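Local coordinates for protein EreC (Klebsiella pneumoniae, PDB 6XCQ) that probably inactivates macrolide antibiotics such as erythromycin by hydrolysing the ester of the lactone ring, and so confers resistance, at residues Leu45-Phe50 and Leu86-Asp91; Ser108-Ser113 and Glu121-Pro126. The protein carries 1 engineered substitution. All blocks are in the same frame, centred on the assembly; numbering follows the deposited sequence. Where two conformers were deposited one is given.

Both contacts lie at the ends of helices that flank the mixed beta-sheet of this single-chain esterase, and they follow one another along the chain without overlap. Contact 1 joins the loop after strand 33-36 to the last turn of helix 73-90, at the surface, about 23 Å from the centre of the chain. Contact 2 joins the end of helix 101-112 to the loop that leads into helix 126-146, about 17 Å from that centre. In the chain, strand 94-97 separates helix 73-90 from helix 101-112. The contact centres are about 27 Å apart and their nearest atoms about 11 Å, so they do not touch. Each is centred on one phenylalanine, Phe47 or Phe123.

Contact 1: residues Leu45-Phe50 and Leu86-Asp91; sequences LDFNEF and LVERHD
Arg89, on the last turn of helix 73-90, reaches across to Phe47 and lays its guanidinium on the ring. Its CB leads to CG, which sits 3.7 Å from Phe47 CD2; a bend about CB-CG (chi2 -66°) turns CD, and the chain then runs extended to NE. NE passes over one face, offset toward the rim, and CZ comes 3.6 Å from Phe47 CB. At the tip NH2 lies 3.4 Å from the same Phe47 CB. The two flat groups are 4.5 Å apart between centres with planes at 24°, a stack of guanidinium on ring, displaced toward the CB end of Phe47. The opposite face of the Phe47 ring meets Leu45 CD2. Glu88 OE1 approaches the ring obliquely at its outer end, 3.4 Å from Phe47 CZ; Glu88 OE2 is held by Arg84 and by Tyr142. Within the loop, Asp46 OD1 accepts from Asn48 N at 3.0 Å and, on its syn side, from Asn48 ND2 at 2.7 Å. The first bond closes an Asx turn at the start of the 3-10 segment, and through Phe47 the loop packs on the C-terminal turn of a helix flanking the sheet.

Contact 2: residues Ser108-Ser113 and Glu121-Pro126; sequences SEYLNS and ERFSDP
The connection between helices 101-112 and 126-146 folds back on the end of the first helix, with Phe123 of the loop set against the helix backbone. The Phe123 ring lies with one face on Tyr110: Tyr110 CA stands 3.9 Å above the ring plane, over its centre. Beside it Tyr110 CB makes a CH-pi contact, 4.0 Å from the centroid of the Phe123 ring and 28° off its normal, and comes within 3.6 Å of Phe123 CG. Tyr110 CG is anti to the backbone N (chi1 164°), which carries the phenol ring past Phe123 rather than onto it. The two rings are oblique, with planes at 50° and centroids 5.9 Å apart. Tyr110 also packs on Leu120 of the loop and on Ile137 of helix 126-146, so the one tyrosine touches both the loop and the second helix of the connection. Glu109 CB, on the same side of the ring plane as Tyr110 CA, meets Phe123 CE2 obliquely at 3.8 Å, near the CD2-CE2 bond. Where helix 101-112 ends, Ser113 OG donates to Tyr110 O over 2.9 Å and Ser113 N bonds to the same oxygen, both from one face of the carbonyl plane. Lys140 of helix 126-146 also bonds to Ser113 OG, tying this last turn to the next helix.

Contact 1: residues Leu45-Phe50 and Leu86-Asp91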
# COMPACT_ATOMS: atom_id res chain seq x y z
N LEU A 45 0.50 -2.44 -25.70
CA LEU A 45 -0.21 -1.25 -25.24
C LEU A 45 -0.34 -0.22 -26.36
O LEU A 45 0.62 0.08 -27.07
CB LEU A 45 0.52 -0.63 -24.05
CG LEU A 45 -0.40 0.16 -23.13
CD1 LEU A 45 -1.38 -0.80 -22.49
CD2 LEU A 45 0.40 0.88 -22.07
N ASP A 46 -1.54 0.36 -26.50
CA ASP A 46 -1.78 1.48 -27.41
C ASP A 46 -1.84 2.74 -26.56
O ASP A 46 -2.88 3.05 -25.96
CB ASP A 46 -3.06 1.29 -28.22
CG ASP A 46 -3.41 2.50 -29.09
OD1 ASP A 46 -2.64 3.50 -29.10
OD2 ASP A 46 -4.47 2.46 -29.76
N PHE A 47 -0.75 3.51 -26.55
CA PHE A 47 -0.66 4.66 -25.65
C PHE A 47 -1.68 5.74 -25.99
O PHE A 47 -1.93 6.60 -25.14
CB PHE A 47 0.77 5.23 -25.65
CG PHE A 47 1.76 4.40 -24.87
CD1 PHE A 47 2.45 3.36 -25.47
CD2 PHE A 47 1.99 4.65 -23.53
CE1 PHE A 47 3.34 2.59 -24.74
CE2 PHE A 47 2.89 3.88 -22.80
CZ PHE A 47 3.57 2.85 -23.40
N ASN A 48 -2.29 5.72 -27.18
CA ASN A 48 -3.32 6.71 -27.47
C ASN A 48 -4.50 6.57 -26.53
O ASN A 48 -5.19 7.56 -26.26
CB ASN A 48 -3.81 6.60 -28.91
CG ASN A 48 -2.71 6.82 -29.91
OD1 ASN A 48 -2.26 7.94 -30.09
ND2 ASN A 48 -2.24 5.74 -30.53
N GLU A 49 -4.76 5.35 -26.04
CA GLU A 49 -5.93 5.13 -25.19
C GLU A 49 -5.79 5.79 -23.82
O GLU A 49 -6.79 5.98 -23.13
CB GLU A 49 -6.18 3.63 -25.03
CG GLU A 49 -6.36 2.91 -26.35
CD GLU A 49 -6.72 1.43 -26.19
OE1 GLU A 49 -6.20 0.75 -25.28
OE2 GLU A 49 -7.55 0.94 -26.98
N PHE A 50 -4.57 6.17 -23.42
CA PHE A 50 -4.34 6.79 -22.12
C PHE A 50 -4.10 8.29 -22.21
O PHE A 50 -3.81 8.92 -21.19
CB PHE A 50 -3.19 6.06 -21.41
CG PHE A 50 -3.39 4.57 -21.38
CD1 PHE A 50 -4.21 4.00 -20.43
CD2 PHE A 50 -2.83 3.76 -22.36
CE1 PHE A 50 -4.45 2.63 -20.43
CE2 PHE A 50 -3.06 2.39 -22.36
CZ PHE A 50 -3.88 1.83 -21.39
N LEU A 86 3.13 5.51 -17.22
CA LEU A 86 3.71 6.53 -16.35
C LEU A 86 5.23 6.54 -16.47
O LEU A 86 5.86 7.61 -16.47
CB LEU A 86 3.29 6.29 -14.90
CG LEU A 86 1.81 6.52 -14.61
CD1 LEU A 86 1.42 5.98 -13.22
CD2 LEU A 86 1.50 7.99 -14.76
N VAL A 87 5.84 5.36 -16.60
CA VAL A 87 7.29 5.29 -16.72
C VAL A 87 7.73 5.79 -18.09
O VAL A 87 8.58 6.69 -18.19
CB VAL A 87 7.78 3.85 -16.47
CG1 VAL A 87 9.23 3.70 -16.95
CG2 VAL A 87 7.67 3.53 -15.00
N GLU A 88 7.15 5.26 -19.15
CA GLU A 88 7.68 5.53 -20.48
C GLU A 88 7.23 6.87 -21.05
O GLU A 88 7.91 7.41 -21.93
CB GLU A 88 7.30 4.42 -21.45
CG GLU A 88 7.88 3.10 -21.04
CD GLU A 88 7.44 2.01 -21.98
OE1 GLU A 88 6.97 2.36 -23.08
OE2 GLU A 88 7.55 0.83 -21.61
N ARG A 89 6.13 7.43 -20.56
CA ARG A 89 5.65 8.68 -21.14
C ARG A 89 5.71 9.85 -20.19
O ARG A 89 5.66 11.00 -20.65
CB ARG A 89 4.21 8.52 -21.65
CG ARG A 89 4.13 7.60 -22.85
CD ARG A 89 4.85 8.20 -24.07
NE ARG A 89 4.60 7.43 -25.28
CZ ARG A 89 3.52 7.55 -26.05
NH1 ARG A 89 2.58 8.44 -25.74
NH2 ARG A 89 3.38 6.79 -27.12
N HIS A 90 5.83 9.62 -18.88
CA HIS A 90 5.94 10.70 -17.92
C HIS A 90 7.12 10.53 -16.97
O HIS A 90 7.22 11.28 -15.99
CB HIS A 90 4.62 10.83 -17.13
CG HIS A 90 3.47 11.30 -17.98
ND1 HIS A 90 3.26 12.62 -18.28
CD2 HIS A 90 2.48 10.61 -18.59
CE1 HIS A 90 2.19 12.74 -19.04
NE2 HIS A 90 1.69 11.53 -19.24
N ASP A 91 8.01 9.57 -17.23
CA ASP A 91 9.30 9.46 -16.53
C ASP A 91 9.17 9.19 -15.04
O ASP A 91 10.01 9.62 -14.24
CB ASP A 91 10.15 10.72 -16.75
CG ASP A 91 11.02 10.62 -17.98
OD1 ASP A 91 11.94 9.77 -17.99
OD2 ASP A 91 10.77 11.38 -18.94

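Contact 2: residues Ser108-Ser113 and Glu121-Pro126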
# COMPACT_ATOMS: atom_id res chain seq x y z
N SER A 108 13.79 -5.39 -3.74
CA SER A 108 14.74 -4.73 -4.63
C SER A 108 15.87 -5.68 -5.02
O SER A 108 16.31 -5.69 -6.17
CB SER A 108 15.32 -3.49 -3.97
OG SER A 108 14.39 -2.44 -3.95
N GLU A 109 16.38 -6.45 -4.05
CA GLU A 109 17.34 -7.50 -4.37
C GLU A 109 16.79 -8.43 -5.44
O GLU A 109 17.52 -8.84 -6.35
CB GLU A 109 17.66 -8.32 -3.13
CG GLU A 109 18.63 -7.72 -2.15
CD GLU A 109 18.95 -8.71 -1.06
OE1 GLU A 109 19.75 -9.63 -1.33
OE2 GLU A 109 18.36 -8.61 0.04
N TYR A 110 15.52 -8.82 -5.32
CA TYR A 110 14.90 -9.66 -6.33
C TYR A 110 14.96 -9.01 -7.70
O TYR A 110 15.40 -9.62 -8.68
CB TYR A 110 13.46 -9.96 -5.94
CG TYR A 110 12.61 -10.50 -7.07
CD1 TYR A 110 12.81 -11.80 -7.55
CD2 TYR A 110 11.62 -9.72 -7.65
CE1 TYR A 110 12.02 -12.31 -8.60
CE2 TYR A 110 10.82 -10.22 -8.69
CZ TYR A 110 11.03 -11.51 -9.16
OH TYR A 110 10.26 -12.02 -10.18
N LEU A 111 14.51 -7.75 -7.79
CA LEU A 111 14.46 -7.09 -9.09
C LEU A 111 15.83 -7.06 -9.75
O LEU A 111 15.94 -7.31 -10.96
CB LEU A 111 13.92 -5.67 -8.94
CG LEU A 111 12.43 -5.58 -8.60
CD1 LEU A 111 11.99 -4.12 -8.58
CD2 LEU A 111 11.60 -6.40 -9.59
N ASN A 112 16.88 -6.77 -8.98
CA ASN A 112 18.21 -6.57 -9.52
C ASN A 112 18.98 -7.87 -9.72
O ASN A 112 20.01 -7.86 -10.39
CB ASN A 112 19.01 -5.63 -8.61
CG ASN A 112 18.38 -4.25 -8.52
OD1 ASN A 112 18.14 -3.61 -9.54
ND2 ASN A 112 18.12 -3.79 -7.30
N SER A 113 18.49 -8.97 -9.18
CA SER A 113 19.21 -10.24 -9.25
C SER A 113 19.12 -10.84 -10.65
O SER A 113 18.27 -10.46 -11.47
CB SER A 113 18.64 -11.22 -8.24
OG SER A 113 17.40 -11.71 -8.72
N GLU A 121 9.76 -16.13 -4.69
CA GLU A 121 9.50 -16.79 -3.41
C GLU A 121 10.66 -16.65 -2.43
O GLU A 121 10.45 -16.67 -1.22
CB GLU A 121 9.21 -18.27 -3.63
CG GLU A 121 7.87 -18.58 -4.24
CD GLU A 121 7.94 -18.66 -5.75
OE1 GLU A 121 8.86 -18.05 -6.33
OE2 GLU A 121 7.08 -19.34 -6.34
N ARG A 122 11.89 -16.51 -2.92
CA ARG A 122 13.05 -16.42 -2.04
C ARG A 122 13.19 -15.04 -1.40
O ARG A 122 13.91 -14.90 -0.41
CB ARG A 122 14.33 -16.74 -2.80
CG ARG A 122 14.38 -18.14 -3.38
CD ARG A 122 15.14 -19.09 -2.47
NE ARG A 122 14.89 -20.50 -2.80
CZ ARG A 122 15.39 -21.12 -3.87
NH1 ARG A 122 15.10 -22.39 -4.08
NH2 ARG A 122 16.17 -20.47 -4.72
N PHE A 123 12.52 -14.03 -1.95
CA PHE A 123 12.73 -12.65 -1.53
C PHE A 123 11.48 -12.04 -0.92
O PHE A 123 11.45 -10.82 -0.69
CB PHE A 123 13.17 -11.79 -2.71
CG PHE A 123 14.45 -12.22 -3.34
CD1 PHE A 123 14.47 -13.24 -4.29
CD2 PHE A 123 15.66 -11.63 -2.98
CE1 PHE A 123 15.66 -13.64 -4.88
CE2 PHE A 123 16.85 -12.03 -3.56
CZ PHE A 123 16.85 -13.04 -4.51
N SER A 124 10.46 -12.84 -0.63
CA SER A 124 9.17 -12.28 -0.26
C SER A 124 8.49 -13.16 0.77
O SER A 124 8.70 -14.38 0.80
CB SER A 124 8.28 -12.14 -1.50
OG SER A 124 8.13 -13.39 -2.14
N ASP A 125 7.67 -12.54 1.60
CA ASP A 125 6.86 -13.24 2.57
C ASP A 125 5.51 -13.57 1.96
O ASP A 125 5.15 -13.05 0.90
CB ASP A 125 6.75 -12.37 3.83
CG ASP A 125 8.12 -11.96 4.35
OD1 ASP A 125 8.93 -12.86 4.67
OD2 ASP A 125 8.42 -10.73 4.42
N PRO A 126 4.73 -14.46 2.59
CA PRO A 126 3.47 -14.91 1.96
C PRO A 126 2.48 -13.81 1.58
O PRO A 126 1.96 -13.82 0.45
CB PRO A 126 2.88 -15.85 3.01
CG PRO A 126 4.09 -16.42 3.72
CD PRO A 126 5.13 -15.33 3.71